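Local coordinates for protein nucleoporin NUP170 (Chaetomium thermophilum, PDB 5HAX) that probably serves as a scaffold nucleoporin in the symmetric core of the nuclear pore, where its N-terminal domain binds the linker nucleoporin Nup53, at residues D410-V416 with N518-E524; A529-A533 with A556-F560. Residues are numbered along the deposited sequence.

Contact 1 (D410-V416 with N518-E524)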
ATOM      1  N   ASP A 410       6.822  10.752   7.829  1.00 40.41           N
ATOM      2  CA  ASP A 410       6.067  11.856   8.423  1.00 41.07           C
ATOM      3  C   ASP A 410       5.479  12.659   7.267  1.00 43.22           C
ATOM      4  O   ASP A 410       5.948  13.743   6.910  1.00 40.18           O
ATOM      5  CB  ASP A 410       6.946  12.704   9.332  1.00 45.39           C
ATOM      6  CG  ASP A 410       6.135  13.620  10.235  1.00 44.55           C
ATOM      7  OD1 ASP A 410       4.980  13.935   9.884  1.00 42.68           O
ATOM      8  OD2 ASP A 410       6.646  14.018  11.301  1.00 40.10           O
ATOM      9  N   THR A 411       4.429  12.092   6.666  1.00 41.99           N
ATOM     10  CA  THR A 411       3.827  12.682   5.474  1.00 40.02           C
ATOM     11  C   THR A 411       3.445  14.139   5.700  1.00 36.47           C
ATOM     12  O   THR A 411       3.627  14.982   4.815  1.00 40.36           O
ATOM     13  CB  THR A 411       2.601  11.869   5.059  1.00 46.19           C
ATOM     14  OG1 THR A 411       2.971  10.493   4.910  1.00 42.64           O
ATOM     15  CG2 THR A 411       2.024  12.381   3.743  1.00 43.72           C
ATOM     16  N   GLY A 412       2.922  14.455   6.885  1.00 41.18           N
ATOM     17  CA  GLY A 412       2.522  15.826   7.164  1.00 43.24           C
ATOM     18  C   GLY A 412       3.690  16.793   7.151  1.00 50.04           C
ATOM     19  O   GLY A 412       3.592  17.894   6.605  1.00 49.40           O
ATOM     20  N   ARG A 413       4.814  16.396   7.752  1.00 44.25           N
ATOM     21  CA  ARG A 413       5.980  17.274   7.787  1.00 45.82           C
ATOM     22  C   ARG A 413       6.661  17.338   6.426  1.00 42.88           C
ATOM     23  O   ARG A 413       7.155  18.397   6.023  1.00 48.08           O
ATOM     24  CB  ARG A 413       6.958  16.797   8.859  1.00 50.34           C
ATOM     25  CG  ARG A 413       8.021  17.821   9.231  1.00 60.36           C
ATOM     26  CD  ARG A 413       8.921  17.316  10.352  1.00 58.23           C
ATOM     27  NE  ARG A 413       8.158  16.755  11.465  1.00 70.04           N
ATOM     28  CZ  ARG A 413       7.616  17.470  12.447  1.00 78.02           C
ATOM     29  NH1 ARG A 413       7.741  18.791  12.467  1.00 84.14           N
ATOM     30  NH2 ARG A 413       6.940  16.861  13.414  1.00 72.81           N
ATOM     31  N   ILE A 414       6.694  16.217   5.701  1.00 44.40           N
ATOM     32  CA  ILE A 414       7.314  16.196   4.378  1.00 44.45           C
ATOM     33  C   ILE A 414       6.546  17.098   3.419  1.00 45.72           C
ATOM     34  O   ILE A 414       7.139  17.775   2.569  1.00 46.49           O
ATOM     35  CB  ILE A 414       7.392  14.749   3.849  1.00 39.67           C
ATOM     36  CG1 ILE A 414       8.356  13.919   4.706  1.00 46.67           C
ATOM     37  CG2 ILE A 414       7.836  14.729   2.386  1.00 45.20           C
ATOM     38  CD1 ILE A 414       8.346  12.432   4.383  1.00 48.43           C
ATOM     39  N   LYS A 415       5.218  17.114   3.531  1.00 46.66           N
ATOM     40  CA  LYS A 415       4.400  17.890   2.606  1.00 46.49           C
ATOM     41  C   LYS A 415       4.559  19.389   2.834  1.00 51.01           C
ATOM     42  O   LYS A 415       4.514  20.168   1.876  1.00 46.68           O
ATOM     43  CB  LYS A 415       2.934  17.476   2.747  1.00 43.63           C
ATOM     44  CG  LYS A 415       1.973  18.228   1.842  1.00 47.84           C
ATOM     45  CD  LYS A 415       0.581  17.620   1.901  1.00 48.38           C
ATOM     46  CE  LYS A 415      -0.408  18.392   1.038  1.00 62.87           C
ATOM     47  NZ  LYS A 415      -0.683  19.754   1.580  1.00 63.50           N
ATOM     48  N   VAL A 416       4.759  19.805   4.086  1.00 49.78           N
ATOM     49  CA  VAL A 416       4.880  21.221   4.418  1.00 54.00           C
ATOM     50  C   VAL A 416       6.303  21.748   4.260  1.00 55.56           C
ATOM     51  O   VAL A 416       6.486  22.962   4.081  1.00 55.74           O
ATOM     52  CB  VAL A 416       4.387  21.452   5.860  1.00 49.70           C
ATOM     53  CG1 VAL A 416       4.578  22.902   6.301  1.00 77.37           C
ATOM     54  CG2 VAL A 416       2.926  21.059   5.978  1.00 65.73           C
ATOM     55  N   ASN A 518       1.724  22.704  14.211  1.00 52.08           N
ATOM     56  CA  ASN A 518       3.177  22.747  14.117  1.00 61.96           C
ATOM     57  C   ASN A 518       3.743  21.620  13.261  1.00 56.75           C
ATOM     58  O   ASN A 518       4.837  21.773  12.710  1.00 62.89           O
ATOM     59  CB  ASN A 518       3.797  22.697  15.514  1.00 68.08           C
ATOM     60  CG  ASN A 518       3.572  23.977  16.300  1.00 77.88           C
ATOM     61  OD1 ASN A 518       3.235  25.018  15.735  1.00 72.74           O
ATOM     62  ND2 ASN A 518       3.768  23.907  17.611  1.00 83.98           N
ATOM     63  N   GLN A 519       3.029  20.502  13.135  1.00 55.49           N
ATOM     64  CA  GLN A 519       3.484  19.376  12.325  1.00 55.59           C
ATOM     65  C   GLN A 519       2.885  19.381  10.924  1.00 52.76           C
ATOM     66  O   GLN A 519       3.616  19.236   9.939  1.00 52.98           O
ATOM     67  CB  GLN A 519       3.146  18.051  13.017  1.00 55.92           C
ATOM     68  CG  GLN A 519       3.609  16.822  12.237  1.00 55.70           C
ATOM     69  CD  GLN A 519       3.227  15.520  12.907  1.00 59.17           C
ATOM     70  OE1 GLN A 519       2.738  15.508  14.035  1.00 66.94           O
ATOM     71  NE2 GLN A 519       3.447  14.410  12.209  1.00 56.52           N
ATOM     72  N   TYR A 520       1.566  19.546  10.816  1.00 50.14           N
ATOM     73  CA  TYR A 520       0.853  19.400   9.554  1.00 53.12           C
ATOM     74  C   TYR A 520       0.536  20.725   8.874  1.00 47.69           C
ATOM     75  O   TYR A 520       0.158  20.721   7.697  1.00 43.16           O
ATOM     76  CB  TYR A 520      -0.459  18.637   9.781  1.00 48.95           C
ATOM     77  CG  TYR A 520      -0.280  17.173  10.118  1.00 51.59           C
ATOM     78  CD1 TYR A 520      -0.350  16.203   9.129  1.00 53.63           C
ATOM     79  CD2 TYR A 520      -0.045  16.762  11.424  1.00 48.88           C
ATOM     80  CE1 TYR A 520      -0.188  14.863   9.427  1.00 49.82           C
ATOM     81  CE2 TYR A 520       0.117  15.423  11.732  1.00 53.85           C
ATOM     82  CZ  TYR A 520       0.045  14.479  10.728  1.00 43.55           C
ATOM     83  OH  TYR A 520       0.204  13.145  11.024  1.00 50.74           O
ATOM     84  N   GLY A 521       0.679  21.846   9.570  1.00 51.73           N
ATOM     85  CA  GLY A 521       0.214  23.119   9.061  1.00 49.13           C
ATOM     86  C   GLY A 521      -1.254  23.353   9.372  1.00 55.10           C
ATOM     87  O   GLY A 521      -2.011  22.437   9.697  1.00 43.16           O
ATOM     88  N   ARG A 522      -1.662  24.619   9.263  1.00 52.85           N
ATOM     89  CA  ARG A 522      -3.007  24.995   9.692  1.00 53.66           C
ATOM     90  C   ARG A 522      -4.073  24.424   8.763  1.00 43.96           C
ATOM     91  O   ARG A 522      -5.109  23.939   9.231  1.00 46.72           O
ATOM     92  CB  ARG A 522      -3.125  26.518   9.775  1.00 60.18           C
ATOM     93  CG  ARG A 522      -4.392  26.999  10.481  1.00 61.43           C
ATOM     94  CD  ARG A 522      -4.386  28.509  10.707  1.00 71.00           C
ATOM     95  NE  ARG A 522      -3.249  28.947  11.515  1.00 85.72           N
ATOM     96  CZ  ARG A 522      -3.245  29.019  12.844  1.00 86.47           C
ATOM     97  NH1 ARG A 522      -2.156  29.432  13.480  1.00 78.17           N
ATOM     98  NH2 ARG A 522      -4.322  28.679  13.542  1.00 75.23           N
ATOM     99  N   VAL A 523      -3.843  24.464   7.448  1.00 47.42           N
ATOM    100  CA  VAL A 523      -4.866  24.019   6.502  1.00 44.88           C
ATOM    101  C   VAL A 523      -5.150  22.532   6.684  1.00 50.50           C
ATOM    102  O   VAL A 523      -6.309  22.111   6.775  1.00 42.04           O
ATOM    103  CB  VAL A 523      -4.440  24.339   5.058  1.00 52.88           C
ATOM    104  CG1 VAL A 523      -5.409  23.712   4.054  1.00 51.81           C
ATOM    105  CG2 VAL A 523      -4.365  25.849   4.845  1.00 50.06           C
ATOM    106  N   GLU A 524      -4.096  21.713   6.731  1.00 44.99           N
ATOM    107  CA  GLU A 524      -4.288  20.276   6.906  1.00 45.28           C
ATOM    108  C   GLU A 524      -4.978  19.968   8.230  1.00 43.02           C
ATOM    109  O   GLU A 524      -5.818  19.062   8.304  1.00 43.22           O
ATOM    110  CB  GLU A 524      -2.943  19.552   6.821  1.00 44.24           C
ATOM    111  CG  GLU A 524      -2.327  19.532   5.423  1.00 43.25           C
ATOM    112  CD  GLU A 524      -2.997  18.539   4.487  1.00 48.13           C
ATOM    113  OE1 GLU A 524      -3.817  17.721   4.958  1.00 43.07           O
ATOM    114  OE2 GLU A 524      -2.696  18.573   3.275  1.00 46.67           O
TER
HETATM  115  O   HOH W   1       2.604  12.758   9.445  1.00 49.38           O
HETATM  116  O   HOH W   2       0.977  18.635   6.081  1.00 42.76           O

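Contact 2 (A529-A533 with A556-F560)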
ATOM      1  N   ALA A 529     -10.173  18.512  11.078  1.00 46.75           N
ATOM      2  CA  ALA A 529     -11.303  18.836  11.941  1.00 49.47           C
ATOM      3  C   ALA A 529     -12.610  18.792  11.159  1.00 47.98           C
ATOM      4  O   ALA A 529     -13.605  18.218  11.617  1.00 45.37           O
ATOM      5  CB  ALA A 529     -11.098  20.211  12.577  1.00 52.46           C
ATOM      6  N   LEU A 530     -12.619  19.390   9.967  1.00 46.88           N
ATOM      7  CA  LEU A 530     -13.803  19.336   9.116  1.00 46.42           C
ATOM      8  C   LEU A 530     -14.195  17.893   8.824  1.00 49.94           C
ATOM      9  O   LEU A 530     -15.372  17.525   8.919  1.00 39.97           O
ATOM     10  CB  LEU A 530     -13.542  20.098   7.817  1.00 42.20           C
ATOM     11  CG  LEU A 530     -14.642  20.030   6.755  1.00 44.38           C
ATOM     12  CD1 LEU A 530     -15.945  20.601   7.297  1.00 47.92           C
ATOM     13  CD2 LEU A 530     -14.207  20.766   5.498  1.00 41.15           C
ATOM     14  N   ALA A 531     -13.213  17.056   8.483  1.00 47.53           N
ATOM     15  CA  ALA A 531     -13.497  15.656   8.179  1.00 42.90           C
ATOM     16  C   ALA A 531     -14.085  14.939   9.387  1.00 49.60           C
ATOM     17  O   ALA A 531     -15.110  14.255   9.278  1.00 46.24           O
ATOM     18  CB  ALA A 531     -12.224  14.958   7.704  1.00 48.05           C
ATOM     19  N   VAL A 532     -13.448  15.082  10.553  1.00 45.38           N
ATOM     20  CA  VAL A 532     -13.973  14.463  11.768  1.00 44.11           C
ATOM     21  C   VAL A 532     -15.372  14.987  12.064  1.00 51.69           C
ATOM     22  O   VAL A 532     -16.276  14.220  12.419  1.00 51.55           O
ATOM     23  CB  VAL A 532     -13.019  14.707  12.954  1.00 48.02           C
ATOM     24  CG1 VAL A 532     -13.641  14.215  14.261  1.00 46.11           C
ATOM     25  CG2 VAL A 532     -11.682  14.023  12.712  1.00 48.61           C
ATOM     26  N   ALA A 533     -15.572  16.300  11.928  1.00 47.11           N
ATOM     27  CA  ALA A 533     -16.895  16.875  12.148  1.00 53.65           C
ATOM     28  C   ALA A 533     -17.939  16.249  11.234  1.00 55.86           C
ATOM     29  O   ALA A 533     -19.109  16.135  11.616  1.00 58.02           O
ATOM     30  CB  ALA A 533     -16.851  18.387  11.936  1.00 47.41           C
ATOM     31  N   ALA A 556     -14.647  18.756  17.102  1.00 51.52           N
ATOM     32  CA  ALA A 556     -14.091  19.003  15.777  1.00 55.71           C
ATOM     33  C   ALA A 556     -14.753  20.208  15.122  1.00 49.88           C
ATOM     34  O   ALA A 556     -14.078  21.030  14.492  1.00 50.63           O
ATOM     35  CB  ALA A 556     -14.250  17.756  14.908  1.00 53.75           C
ATOM     36  N   ARG A 557     -16.079  20.327  15.256  1.00 52.61           N
ATOM     37  CA  ARG A 557     -16.768  21.526  14.786  1.00 56.34           C
ATOM     38  C   ARG A 557     -16.220  22.775  15.465  1.00 51.63           C
ATOM     39  O   ARG A 557     -15.985  23.796  14.807  1.00 51.34           O
ATOM     40  CB  ARG A 557     -18.272  21.402  15.037  1.00 61.90           C
ATOM     41  CG  ARG A 557     -19.053  22.701  14.839  1.00 59.56           C
ATOM     42  CD  ARG A 557     -20.529  22.531  15.167  1.00 71.15           C
ATOM     43  NE  ARG A 557     -20.750  22.150  16.560  1.00 78.07           N
ATOM     44  CZ  ARG A 557     -21.949  22.029  17.123  1.00 94.03           C
ATOM     45  NH1 ARG A 557     -23.049  22.261  16.415  1.00 96.15           N
ATOM     46  NH2 ARG A 557     -22.053  21.677  18.397  1.00 84.46           N
ATOM     47  N   ALA A 558     -16.021  22.715  16.783  1.00 53.87           N
ATOM     48  CA  ALA A 558     -15.517  23.876  17.511  1.00 58.29           C
ATOM     49  C   ALA A 558     -14.122  24.261  17.036  1.00 61.13           C
ATOM     50  O   ALA A 558     -13.788  25.449  16.963  1.00 60.78           O
ATOM     51  CB  ALA A 558     -15.514  23.591  19.012  1.00 59.18           C
ATOM     52  N   ALA A 559     -13.291  23.270  16.707  1.00 57.54           N
ATOM     53  CA  ALA A 559     -11.948  23.563  16.222  1.00 53.39           C
ATOM     54  C   ALA A 559     -11.989  24.165  14.824  1.00 50.38           C
ATOM     55  O   ALA A 559     -11.193  25.053  14.497  1.00 57.03           O
ATOM     56  CB  ALA A 559     -11.099  22.292  16.233  1.00 57.27           C
ATOM     57  N   PHE A 560     -12.913  23.692  13.986  1.00 50.66           N
ATOM     58  CA  PHE A 560     -13.047  24.224  12.633  1.00 52.66           C
ATOM     59  C   PHE A 560     -13.450  25.694  12.659  1.00 55.44           C
ATOM     60  O   PHE A 560     -12.968  26.495  11.848  1.00 55.26           O
ATOM     61  CB  PHE A 560     -14.070  23.388  11.862  1.00 49.87           C
ATOM     62  CG  PHE A 560     -14.246  23.797  10.426  1.00 50.58           C
ATOM     63  CD1 PHE A 560     -15.384  24.471  10.018  1.00 53.68           C
ATOM     64  CD2 PHE A 560     -13.282  23.488   9.480  1.00 47.84           C
ATOM     65  CE1 PHE A 560     -15.554  24.837   8.698  1.00 54.32           C
ATOM     66  CE2 PHE A 560     -13.448  23.853   8.157  1.00 47.09           C
ATOM     67  CZ  PHE A 560     -14.585  24.529   7.766  1.00 53.25           C
TER

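Contact 1 (D410-V416 with N518-E524)
Asp410 N-caps helix 411-416: its OD1 accepts from Arg413 N at 3.3 Å, and OD2 forms a salt bridge with Arg413 NE at 3.1 Å. The same carboxylate reaches across the contact, Gln519 NE2 donating to Asp410 OD1 over 2.8 Å, and one water joins Asp410 OD1, Gly412 N and Tyr520 OH. Gly412 suits its place because a side chain here would collide with the Tyr520 ring; its CA already lies 3.5 Å from Tyr520 CD1. A second water donates to both Gly412 O and Tyr520 O. The guanidinium of Arg413 is covered on one face by Gln519 CG. Lys415, long and extended, carries NZ to 2.9 Å from Glu524 OE2 in a salt bridge; the same OE2 also pairs with Arg597 of helix 586-599. Val416 CG2 rests 3.3 Å from Tyr520 O, near Gly521, whose positive phi fits glycine at the break between two helices. A short helix in the beta-propeller-like family region thus docks on the helical part largely through polar bonds, charge and bridging water, with little apolar packing.

Contact 2 (A529-A533 with A556-F560)
Small residues set the spacing here, since Ala529, Ala533, Ala556 and Ala559 each point a lone methyl at the opposing helix. Ala556 CB presses to 3.4 Å from Ala529 O and 3.6 Å from Ala533 N, reaching the backbone itself, and a longer side chain would push the helices apart. Val532, with chi1 t, lends CG1 to the same methyl at 3.7 Å from Ala556 CB. The axes of segments 529-533 and 556-560, parts of the consecutive helices 522-533 and 549-562, run roughly antiparallel, at 147° and 8.0 Å apart at closest approach, as successive helices do in the alpha-helical solenoids of scaffold nucleoporins. Beyond the alanines the aromatic takes over: Phe560, chi1 t, turns its ring face to Leu530, and Phe560 CE2 meets Leu530 CB at 3.8 Å. Leu530 adopts the tp rotamer, which holds its CD1 over the ring in a CH-pi contact, 4.3 Å from the Phe560 centroid. Leu635 and Phe638 of helix 622-640 also touch Leu530, while Arg557 sends its charged end away from segment 529-533, to a weak hydrogen bond with Asn642.

In the fold
After two N-terminal helices the chain builds the sheets of a propeller-like region; helix 411-416 follows strand 403-409 of one of them. Some hundred residues later, after the last propeller strands and helices 490-501 and 506-520, contact 1 closes a long loop by bringing the junction of helices 506-520 and 522-533 back to that short helix. Contact 2 then opens further along helix 522-533 and closes a much shorter loop, at helix 549-562. The two therefore run in series, neither nested nor crossed. Their centres lie about 17 Å apart, linked by helix 522-533: its first turn faces the propeller side, and its C-terminal part packs in the helical bundle, with helix 586-599 touching segments of both contacts.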